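PDB 4QP0: endo-beta-mannanase from Rhizomucor miehei, which probably hydrolyses internal beta-1,4-mannosidic linkages at random in mannans, galactomannans and glucomannans, as a secreted family 5 glycoside hydrolase. Local coordinates for residues K122-Y133 with P176-S187; G295-Y306 with G335-D344. All blocks are in the same frame, centred on the assembly; numbering follows the deposited sequence.

In the fold
The chain is a TIM barrel, and both contacts join connections that follow neighbouring barrel strands. Contact 1 ties the connection after strand 102-106, with its short helix 116-124, to the loop after strand 167-171. Contact 2 ties the start of helix 299-315, a short connection after strand 289-294, to the loop after strand 320-323. In family 5 the acid/base and nucleophile glutamates stand at the ends of the fourth and seventh strands, here 167-171 and 289-294. Each contact therefore probably flanks one side of the catalytic cleft. The centres of contact 1 and contact 2 lie about 34 Å apart, their nearest atoms about 12 Å. Each holds one cysteine of a disulfide, Cys-178 or Cys-339.

Contact 1. Residues K122-Y133 with P176-S187; sequences KNFGGTYHDDFY and PRCVGSGDFPAS
His-129 plugs into the curve of the loop 176-187. Its CG is anti to the backbone N (chi1 179°), which sends the ring in toward residues 177-180. CB rests against the carbonyl oxygens of Phe-184 and Pro-185. CG comes next, near Cys-178 O. On one branch CD2 lies 3.2 Å from Cys-178 O. On the other, ND1 and CE1 lie beneath Gly-180, whose CA makes a CH-pi contact over the ring face. NE2, at the tip, bonds to Asn-110 OD1; ND1, nearer the backbone, bonds to Asp-118 OD1.

The backbone joins in here. His-129 N donates to Pro-185 O at 2.7 Å. Next to it, Ser-187 N gives an almost straight bond (170°) to Asp-130 OD2 at 2.8 Å, reaching the carboxylate from above its plane. Ser-187 OG sits over one face of the Tyr-128 ring, 3.1 Å from Tyr-128 CG. At the barrel side Tyr-133 OH donates to Arg-177 O at 2.7 Å, with that oxygen at the edge of the ring. At the outer end Phe-184 turns its ring edge to the backbone of Thr-127 and Tyr-128, and Phe-184 CD1 is 3.2 Å from Thr-127 O. The end of the ring, Phe-184 CZ, meets Lys-122 CB at 3.6 Å.

The loop is thus held mainly through its backbone, with Cys-178 also fixed by a disulfide to Cys-190. Because both ring nitrogens of His-129 face oxygen acceptors, its imidazole is probably protonated on both, and Asp-118 would stabilise that charge.

Contact 2. Residues G295-Y306 with G335-D344; sequences GLSTDALRVAQY and GFGICASDND
Arg-302 has CG anti to its carbonyl carbon (chi1 -62°), and its chain bends at chi3 (-67°), which folds the guanidinium back over the first turn of the helix toward Gly-335. There NH1 of Arg-302 grips two carbonyls. It donates to Gly-335 O at 2.8 Å, in that carbonyl's plane. It also donates to Leu-296 O at 2.7 Å, near the guanidinium plane. One guanidinium face lies over Thr-298 C. The carbonyls of Ser-297 and Gly-335 come close, with 3.0 Å between Ser-297 O and Gly-335 O, and the nearby arginine charge would ease this crowding.

The Phe-336 ring lies beside the backbone of residues 295-297, just after strand 289-294. Phe-336 CD1 is 3.3 Å from Leu-296 O, and Leu-296 N lies at the ring edge. Ile-338 covers the middle of Arg-302, with Ile-338 CG1 3.8 Å from Arg-302 NE. Ile-338 CD1 also touches Tyr-306 CE1. Farther along, the nearly coplanar carboxylates of Asp-299 and Asp-344 approach from opposite directions.

The loop 335-344 closes against the start of helix 299-315, which follows strand 289-294 after a short connection. Ile-338 packs on Ile-345 and Val-349 of helix 345-358; Val-303 touches Thr-348 of that helix directly.

Contact 1. Residues K122-Y133 with P176-S187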
loop_
_atom_site.group_PDB
_atom_site.type_symbol
_atom_site.label_atom_id
_atom_site.label_comp_id
_atom_site.label_asym_id
_atom_site.label_seq_id
_atom_site.Cartn_x
_atom_site.Cartn_y
_atom_site.Cartn_z
ATOM N N LYS A 122 12.740 -15.674 -9.752
ATOM C CA LYS A 122 13.783 -16.651 -9.466
ATOM C C LYS A 122 13.277 -18.068 -9.708
ATOM O O LYS A 122 13.864 -18.819 -10.497
ATOM C CB LYS A 122 14.263 -16.497 -8.019
ATOM C CG LYS A 122 15.263 -17.547 -7.552
ATOM C CD LYS A 122 15.617 -17.401 -6.077
ATOM C CE LYS A 122 14.382 -17.393 -5.181
ATOM N NZ LYS A 122 14.518 -18.281 -3.988
ATOM N N ASN A 123 12.167 -18.407 -9.051
ATOM C CA ASN A 123 11.636 -19.772 -9.050
ATOM C C ASN A 123 10.942 -20.219 -10.344
ATOM O O ASN A 123 10.826 -21.420 -10.600
ATOM C CB ASN A 123 10.747 -19.995 -7.826
ATOM C CG ASN A 123 11.523 -19.914 -6.521
ATOM O OD1 ASN A 123 11.413 -18.938 -5.783
ATOM N ND2 ASN A 123 12.321 -20.937 -6.236
ATOM N N PHE A 124 10.491 -19.269 -11.162
ATOM C CA PHE A 124 9.922 -19.610 -12.478
ATOM C C PHE A 124 10.955 -19.693 -13.615
ATOM O O PHE A 124 10.657 -20.195 -14.702
ATOM C CB PHE A 124 8.762 -18.676 -12.843
ATOM C CG PHE A 124 7.427 -19.145 -12.336
ATOM C CD1 PHE A 124 6.752 -20.187 -12.973
ATOM C CD2 PHE A 124 6.843 -18.554 -11.219
ATOM C CE1 PHE A 124 5.523 -20.629 -12.503
ATOM C CE2 PHE A 124 5.615 -18.986 -10.745
ATOM C CZ PHE A 124 4.955 -20.027 -11.385
ATOM N N GLY A 125 12.168 -19.207 -13.351
ATOM C CA GLY A 125 13.267 -19.291 -14.309
ATOM C C GLY A 125 13.594 -17.982 -15.005
ATOM O O GLY A 125 14.431 -17.951 -15.904
ATOM N N GLY A 126 12.936 -16.901 -14.596
ATOM C CA GLY A 126 13.192 -15.584 -15.183
ATOM C C GLY A 126 14.510 -15.009 -14.705
ATOM O O GLY A 126 15.037 -15.422 -13.667
ATOM N N THR A 127 15.047 -14.057 -15.466
ATOM C CA THR A 127 16.324 -13.413 -15.122
ATOM C C THR A 127 16.184 -11.902 -14.901
ATOM O O THR A 127 17.044 -11.272 -14.281
ATOM C CB THR A 127 17.429 -13.707 -16.170
ATOM O OG1 THR A 127 16.847 -13.819 -17.477
ATOM C CG2 THR A 127 18.163 -15.010 -15.835
ATOM N N TYR A 128 15.090 -11.333 -15.399
ATOM C CA TYR A 128 14.849 -9.904 -15.296
ATOM C C TYR A 128 13.654 -9.618 -14.397
ATOM O O TYR A 128 12.624 -10.283 -14.493
ATOM C CB TYR A 128 14.606 -9.297 -16.677
ATOM C CG TYR A 128 15.694 -9.558 -17.700
ATOM C CD1 TYR A 128 16.845 -8.766 -17.745
ATOM C CD2 TYR A 128 15.558 -10.583 -18.643
ATOM C CE1 TYR A 128 17.837 -8.998 -18.688
ATOM C CE2 TYR A 128 16.543 -10.822 -19.592
ATOM C CZ TYR A 128 17.681 -10.029 -19.613
ATOM O OH TYR A 128 18.662 -10.263 -20.559
ATOM N N HIS A 129 13.807 -8.615 -13.533
ATOM C CA HIS A 129 12.758 -8.154 -12.617
ATOM C C HIS A 129 11.441 -7.972 -13.307
ATOM O O HIS A 129 10.419 -8.505 -12.874
ATOM C CB HIS A 129 13.185 -6.842 -11.968
ATOM C CG HIS A 129 12.156 -6.259 -11.027
ATOM N ND1 HIS A 129 12.119 -6.563 -9.718
ATOM C CD2 HIS A 129 11.119 -5.355 -11.251
ATOM C CE1 HIS A 129 11.109 -5.895 -9.135
ATOM N NE2 HIS A 129 10.498 -5.157 -10.075
ATOM N N ASP A 130 11.466 -7.229 -14.404
ATOM C CA ASP A 130 10.267 -6.911 -15.161
ATOM C C ASP A 130 9.717 -8.092 -15.970
ATOM O O ASP A 130 8.749 -7.922 -16.720
ATOM C CB ASP A 130 10.539 -5.725 -16.085
ATOM C CG ASP A 130 11.551 -6.056 -17.168
ATOM O OD1 ASP A 130 11.156 -6.103 -18.357
ATOM O OD2 ASP A 130 12.733 -6.287 -16.826
ATOM N N ASP A 131 10.327 -9.272 -15.831
ATOM C CA ASP A 131 9.743 -10.510 -16.372
ATOM C C ASP A 131 8.359 -10.717 -15.772
ATOM O O ASP A 131 7.445 -11.219 -16.442
ATOM C CB ASP A 131 10.612 -11.737 -16.061
ATOM C CG ASP A 131 11.730 -11.952 -17.072
ATOM O OD1 ASP A 131 11.601 -11.495 -18.227
ATOM O OD2 ASP A 131 12.733 -12.604 -16.710
ATOM N N PHE A 132 8.218 -10.306 -14.508
ATOM C CA PHE A 132 6.959 -10.382 -13.766
ATOM C C PHE A 132 5.818 -9.605 -14.433
ATOM O O PHE A 132 4.644 -9.937 -14.251
ATOM C CB PHE A 132 7.168 -9.888 -12.330
ATOM C CG PHE A 132 6.027 -10.200 -11.406
ATOM C CD1 PHE A 132 5.729 -11.513 -11.067
ATOM C CD2 PHE A 132 5.256 -9.183 -10.872
ATOM C CE1 PHE A 132 4.677 -11.806 -10.218
ATOM C CE2 PHE A 132 4.204 -9.468 -10.013
ATOM C CZ PHE A 132 3.910 -10.781 -9.692
ATOM N N TYR A 133 6.179 -8.587 -15.215
ATOM C CA TYR A 133 5.209 -7.728 -15.895
ATOM C C TYR A 133 4.732 -8.268 -17.242
ATOM O O TYR A 133 3.704 -7.820 -17.755
ATOM C CB TYR A 133 5.776 -6.313 -16.070
ATOM C CG TYR A 133 6.194 -5.639 -14.771
ATOM C CD1 TYR A 133 5.513 -5.882 -13.578
ATOM C CD2 TYR A 133 7.256 -4.742 -14.742
ATOM C CE1 TYR A 133 5.890 -5.266 -12.397
ATOM C CE2 TYR A 133 7.640 -4.122 -13.563
ATOM C CZ TYR A 133 6.952 -4.387 -12.396
ATOM O OH TYR A 133 7.322 -3.768 -11.219
ATOM N N PRO A 176 5.845 -0.563 -7.368
ATOM C CA PRO A 176 6.409 -1.135 -8.599
ATOM C C PRO A 176 7.297 -0.151 -9.359
ATOM O O PRO A 176 6.901 0.997 -9.567
ATOM C CB PRO A 176 5.164 -1.460 -9.442
ATOM C CG PRO A 176 4.057 -1.571 -8.459
ATOM C CD PRO A 176 4.373 -0.564 -7.395
ATOM N N ARG A 177 8.502 -0.591 -9.722
ATOM C CA ARG A 177 9.360 0.118 -10.679
ATOM C C ARG A 177 9.749 -0.886 -11.761
ATOM O O ARG A 177 9.336 -2.041 -11.706
ATOM C CB ARG A 177 10.624 0.681 -10.015
ATOM C CG ARG A 177 10.387 1.657 -8.876
ATOM C CD ARG A 177 11.681 2.340 -8.473
ATOM N NE ARG A 177 11.500 3.128 -7.263
ATOM C CZ ARG A 177 12.411 3.949 -6.743
ATOM N NH1 ARG A 177 13.592 4.111 -7.325
ATOM N NH2 ARG A 177 12.136 4.617 -5.632
ATOM N N CYS A 178 10.528 -0.456 -12.749
ATOM C CA CYS A 178 11.118 -1.418 -13.684
ATOM C C CYS A 178 12.269 -2.160 -13.005
ATOM O O CYS A 178 12.510 -3.334 -13.291
ATOM C CB CYS A 178 11.583 -0.745 -14.979
ATOM S SG CYS A 178 10.267 -0.439 -16.188
ATOM N N VAL A 179 12.955 -1.468 -12.091
ATOM C CA VAL A 179 14.107 -2.010 -11.359
ATOM C C VAL A 179 13.722 -2.387 -9.920
ATOM O O VAL A 179 12.988 -1.652 -9.247
ATOM C CB VAL A 179 15.281 -0.998 -11.332
ATOM C CG1 VAL A 179 16.538 -1.627 -10.748
ATOM C CG2 VAL A 179 15.564 -0.456 -12.727
ATOM N N GLY A 180 14.234 -3.529 -9.456
ATOM C CA GLY A 180 13.947 -4.044 -8.109
ATOM C C GLY A 180 15.045 -3.786 -7.094
ATOM O O GLY A 180 15.699 -2.744 -7.130
ATOM N N SER A 181 15.248 -4.734 -6.184
ATOM C CA SER A 181 16.222 -4.558 -5.105
ATOM C C SER A 181 17.678 -4.732 -5.541
ATOM O O SER A 181 18.580 -4.124 -4.957
ATOM C CB SER A 181 15.903 -5.485 -3.935
ATOM O OG SER A 181 14.754 -5.035 -3.244
ATOM N N GLY A 182 17.908 -5.557 -6.558
ATOM C CA GLY A 182 19.254 -5.740 -7.096
ATOM C C GLY A 182 19.596 -7.161 -7.505
ATOM O O GLY A 182 20.484 -7.369 -8.331
ATOM N N ASP A 183 18.895 -8.136 -6.927
ATOM C CA ASP A 183 19.121 -9.551 -7.242
ATOM C C ASP A 183 18.742 -9.883 -8.691
ATOM O O ASP A 183 19.289 -10.815 -9.284
ATOM C CB ASP A 183 18.371 -10.467 -6.257
ATOM C CG ASP A 183 18.813 -10.271 -4.803
ATOM O OD1 ASP A 183 18.689 -9.141 -4.271
ATOM O OD2 ASP A 183 19.265 -11.256 -4.182
ATOM N N PHE A 184 17.804 -9.115 -9.247
ATOM C CA PHE A 184 17.385 -9.265 -10.637
ATOM C C PHE A 184 17.284 -7.902 -11.316
ATOM O O PHE A 184 16.622 -6.999 -10.793
ATOM C CB PHE A 184 16.052 -10.013 -10.719
ATOM C CG PHE A 184 16.159 -11.471 -10.375
ATOM C CD1 PHE A 184 16.314 -12.423 -11.378
ATOM C CD2 PHE A 184 16.123 -11.894 -9.047
ATOM C CE1 PHE A 184 16.425 -13.767 -11.068
ATOM C CE2 PHE A 184 16.241 -13.237 -8.730
ATOM C CZ PHE A 184 16.388 -14.175 -9.744
ATOM N N PRO A 185 17.949 -7.745 -12.478
ATOM C CA PRO A 185 18.011 -6.471 -13.205
ATOM C C PRO A 185 16.808 -6.231 -14.121
ATOM O O PRO A 185 15.963 -7.115 -14.272
ATOM C CB PRO A 185 19.292 -6.611 -14.034
ATOM C CG PRO A 185 19.399 -8.078 -14.300
ATOM C CD PRO A 185 18.754 -8.793 -13.139
ATOM N N ALA A 186 16.746 -5.045 -14.723
ATOM C CA ALA A 186 15.646 -4.663 -15.614
ATOM C C ALA A 186 16.022 -4.798 -17.084
ATOM O O ALA A 186 17.151 -4.502 -17.467
ATOM C CB ALA A 186 15.201 -3.240 -15.316
ATOM N N SER A 187 15.069 -5.243 -17.900
ATOM C CA SER A 187 15.255 -5.358 -19.352
ATOM C C SER A 187 15.207 -4.003 -20.020
ATOM O O SER A 187 14.673 -3.048 -19.460
ATOM C CB SER A 187 14.144 -6.204 -19.978
ATOM O OG SER A 187 14.259 -7.557 -19.615
#

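Contact 2. Residues G295-Y306 with G335-D344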
loop_
_atom_site.group_PDB
_atom_site.type_symbol
_atom_site.label_atom_id
_atom_site.label_comp_id
_atom_site.label_asym_id
_atom_site.label_seq_id
_atom_site.Cartn_x
_atom_site.Cartn_y
_atom_site.Cartn_z
ATOM N N GLY A 295 7.317 9.562 5.315
ATOM C CA GLY A 295 8.187 9.396 6.460
ATOM C C GLY A 295 9.412 10.272 6.460
ATOM O O GLY A 295 9.902 10.677 5.407
ATOM N N LEU A 296 9.889 10.569 7.663
ATOM C CA LEU A 296 11.177 11.208 7.871
ATOM C C LEU A 296 11.940 10.440 8.951
ATOM O O LEU A 296 11.335 9.937 9.909
ATOM C CB LEU A 296 11.000 12.685 8.237
ATOM C CG LEU A 296 10.484 13.558 7.082
ATOM C CD1 LEU A 296 10.120 14.951 7.573
ATOM C CD2 LEU A 296 11.487 13.620 5.931
ATOM N N SER A 297 13.259 10.346 8.770
ATOM C CA SER A 297 14.140 9.487 9.578
ATOM C C SER A 297 14.282 9.862 11.049
ATOM O O SER A 297 14.708 9.034 11.856
ATOM C CB SER A 297 15.548 9.440 8.969
ATOM O OG SER A 297 15.520 8.976 7.635
ATOM N N THR A 298 13.981 11.103 11.408
ATOM C CA THR A 298 14.177 11.508 12.799
ATOM C C THR A 298 12.957 12.191 13.374
ATOM O O THR A 298 12.170 12.808 12.651
ATOM C CB THR A 298 15.413 12.422 12.994
ATOM O OG1 THR A 298 15.284 13.599 12.188
ATOM C CG2 THR A 298 16.698 11.695 12.633
ATOM N N ASP A 299 12.817 12.068 14.688
ATOM C CA ASP A 299 11.774 12.744 15.435
ATOM C C ASP A 299 11.776 14.223 15.070
ATOM O O ASP A 299 10.747 14.778 14.674
ATOM C CB ASP A 299 12.026 12.560 16.937
ATOM C CG ASP A 299 11.098 13.390 17.790
ATOM O OD1 ASP A 299 9.920 13.002 17.932
ATOM O OD2 ASP A 299 11.549 14.434 18.311
ATOM N N ALA A 300 12.951 14.841 15.186
ATOM C CA ALA A 300 13.135 16.262 14.914
ATOM C C ALA A 300 12.760 16.673 13.479
ATOM O O ALA A 300 12.205 17.745 13.283
ATOM C CB ALA A 300 14.564 16.674 15.243
ATOM N N LEU A 301 13.057 15.831 12.483
ATOM C CA LEU A 301 12.614 16.099 11.108
ATOM C C LEU A 301 11.101 16.018 10.994
ATOM O O LEU A 301 10.475 16.824 10.312
ATOM C CB LEU A 301 13.259 15.142 10.107
ATOM C CG LEU A 301 14.709 15.401 9.683
ATOM C CD1 LEU A 301 15.128 14.352 8.669
ATOM C CD2 LEU A 301 14.928 16.798 9.114
ATOM N N ARG A 302 10.520 15.045 11.684
ATOM C CA ARG A 302 9.082 14.857 11.668
ATOM C C ARG A 302 8.324 16.001 12.360
ATOM O O ARG A 302 7.356 16.517 11.804
ATOM C CB ARG A 302 8.725 13.488 12.243
ATOM C CG ARG A 302 9.297 12.331 11.426
ATOM C CD ARG A 302 8.756 10.977 11.857
ATOM N NE ARG A 302 9.180 10.576 13.198
ATOM C CZ ARG A 302 10.207 9.773 13.467
ATOM N NH1 ARG A 302 10.948 9.251 12.489
ATOM N NH2 ARG A 302 10.485 9.464 14.723
ATOM N N VAL A 303 8.768 16.430 13.541
ATOM C CA VAL A 303 8.121 17.587 14.206
ATOM C C VAL A 303 8.242 18.876 13.378
ATOM O O VAL A 303 7.417 19.785 13.502
ATOM C CB VAL A 303 8.591 17.814 15.670
ATOM C CG1 VAL A 303 8.400 16.558 16.498
ATOM C CG2 VAL A 303 10.035 18.286 15.748
ATOM N N ALA A 304 9.259 18.921 12.516
ATOM C CA ALA A 304 9.508 20.053 11.623
ATOM C C ALA A 304 8.611 20.067 10.391
ATOM O O ALA A 304 8.041 21.106 10.048
ATOM C CB ALA A 304 10.968 20.069 11.190
ATOM N N GLN A 305 8.495 18.918 9.723
ATOM C CA GLN A 305 7.887 18.881 8.384
ATOM C C GLN A 305 6.495 18.237 8.277
ATOM O O GLN A 305 5.706 18.614 7.413
ATOM C CB GLN A 305 8.856 18.272 7.365
ATOM C CG GLN A 305 10.223 18.957 7.289
ATOM C CD GLN A 305 10.181 20.402 6.792
ATOM O OE1 GLN A 305 11.136 21.155 6.989
ATOM N NE2 GLN A 305 9.086 20.794 6.145
ATOM N N TYR A 306 6.192 17.283 9.150
ATOM C CA TYR A 306 4.854 16.685 9.194
ATOM C C TYR A 306 3.723 17.732 9.292
ATOM O O TYR A 306 2.790 17.681 8.491
ATOM C CB TYR A 306 4.754 15.632 10.308
ATOM C CG TYR A 306 5.374 14.284 9.983
ATOM C CD1 TYR A 306 4.967 13.131 10.656
ATOM C CD2 TYR A 306 6.345 14.152 8.989
ATOM C CE1 TYR A 306 5.523 11.893 10.359
ATOM C CE2 TYR A 306 6.899 12.921 8.693
ATOM C CZ TYR A 306 6.485 11.797 9.378
ATOM O OH TYR A 306 7.049 10.573 9.078
ATOM N N GLY A 335 13.695 3.632 11.870
ATOM C CA GLY A 335 13.954 5.070 11.879
ATOM C C GLY A 335 12.669 5.867 11.748
ATOM O O GLY A 335 12.568 6.994 12.248
ATOM N N PHE A 336 11.676 5.272 11.093
ATOM C CA PHE A 336 10.397 5.937 10.851
ATOM C C PHE A 336 9.308 5.551 11.856
ATOM O O PHE A 336 8.201 6.090 11.809
ATOM C CB PHE A 336 9.901 5.624 9.446
ATOM C CG PHE A 336 10.835 6.051 8.345
ATOM C CD1 PHE A 336 10.896 7.382 7.936
ATOM C CD2 PHE A 336 11.625 5.115 7.690
ATOM C CE1 PHE A 336 11.741 7.770 6.908
ATOM C CE2 PHE A 336 12.471 5.495 6.659
ATOM C CZ PHE A 336 12.530 6.825 6.267
ATOM N N GLY A 337 9.623 4.621 12.754
ATOM C CA GLY A 337 8.657 4.121 13.733
ATOM C C GLY A 337 8.208 5.182 14.724
ATOM O O GLY A 337 9.037 5.821 15.373
ATOM N N ILE A 338 6.889 5.367 14.812
ATOM C CA ILE A 338 6.254 6.293 15.749
ATOM C C ILE A 338 5.377 5.497 16.712
ATOM O O ILE A 338 4.563 4.682 16.279
ATOM C CB ILE A 338 5.394 7.348 15.005
ATOM C CG1 ILE A 338 6.289 8.414 14.365
ATOM C CG2 ILE A 338 4.394 8.008 15.952
ATOM C CD1 ILE A 338 5.577 9.335 13.394
ATOM N N CYS A 339 5.562 5.719 18.012
ATOM C CA CYS A 339 4.752 5.045 19.026
ATOM C C CYS A 339 3.576 5.936 19.398
ATOM O O CYS A 339 3.635 7.147 19.209
ATOM C CB CYS A 339 5.574 4.738 20.282
ATOM S SG CYS A 339 7.245 4.099 20.007
ATOM N N ALA A 340 2.508 5.340 19.920
ATOM C CA ALA A 340 1.387 6.110 20.447
ATOM C C ALA A 340 1.771 6.722 21.792
ATOM O O ALA A 340 1.196 7.728 22.212
ATOM C CB ALA A 340 0.158 5.235 20.592
ATOM N N SER A 341 2.749 6.099 22.450
ATOM C CA SER A 341 3.264 6.561 23.734
ATOM C C SER A 341 4.173 7.790 23.590
ATOM O O SER A 341 4.531 8.423 24.586
ATOM C CB SER A 341 4.001 5.420 24.452
ATOM O OG SER A 341 5.207 5.086 23.785
ATOM N N ASP A 342 4.544 8.120 22.354
ATOM C CA ASP A 342 5.330 9.321 22.067
ATOM C C ASP A 342 4.669 10.545 22.693
ATOM O O ASP A 342 3.441 10.670 22.673
ATOM C CB ASP A 342 5.482 9.525 20.553
ATOM C CG ASP A 342 6.402 8.492 19.900
ATOM O OD1 ASP A 342 6.997 7.665 20.623
ATOM O OD2 ASP A 342 6.535 8.511 18.657
ATOM N N ASN A 343 5.484 11.430 23.256
ATOM C CA ASN A 343 4.990 12.658 23.880
ATOM C C ASN A 343 4.477 13.674 22.865
ATOM O O ASN A 343 3.461 14.336 23.096
ATOM C CB ASN A 343 6.081 13.303 24.734
ATOM C CG ASN A 343 6.599 12.381 25.816
ATOM O OD1 ASN A 343 7.788 12.394 26.137
ATOM N ND2 ASN A 343 5.707 11.575 26.389
ATOM N N ASP A 344 5.186 13.793 21.746
ATOM C CA ASP A 344 4.830 14.735 20.684
ATOM C C ASP A 344 3.939 14.098 19.604
ATOM O O ASP A 344 3.998 14.474 18.427
ATOM C CB ASP A 344 6.096 15.347 20.062
ATOM C CG ASP A 344 7.117 14.295 19.625
ATOM O OD1 ASP A 344 6.800 13.085 19.659
ATOM O OD2 ASP A 344 8.245 14.688 19.252
#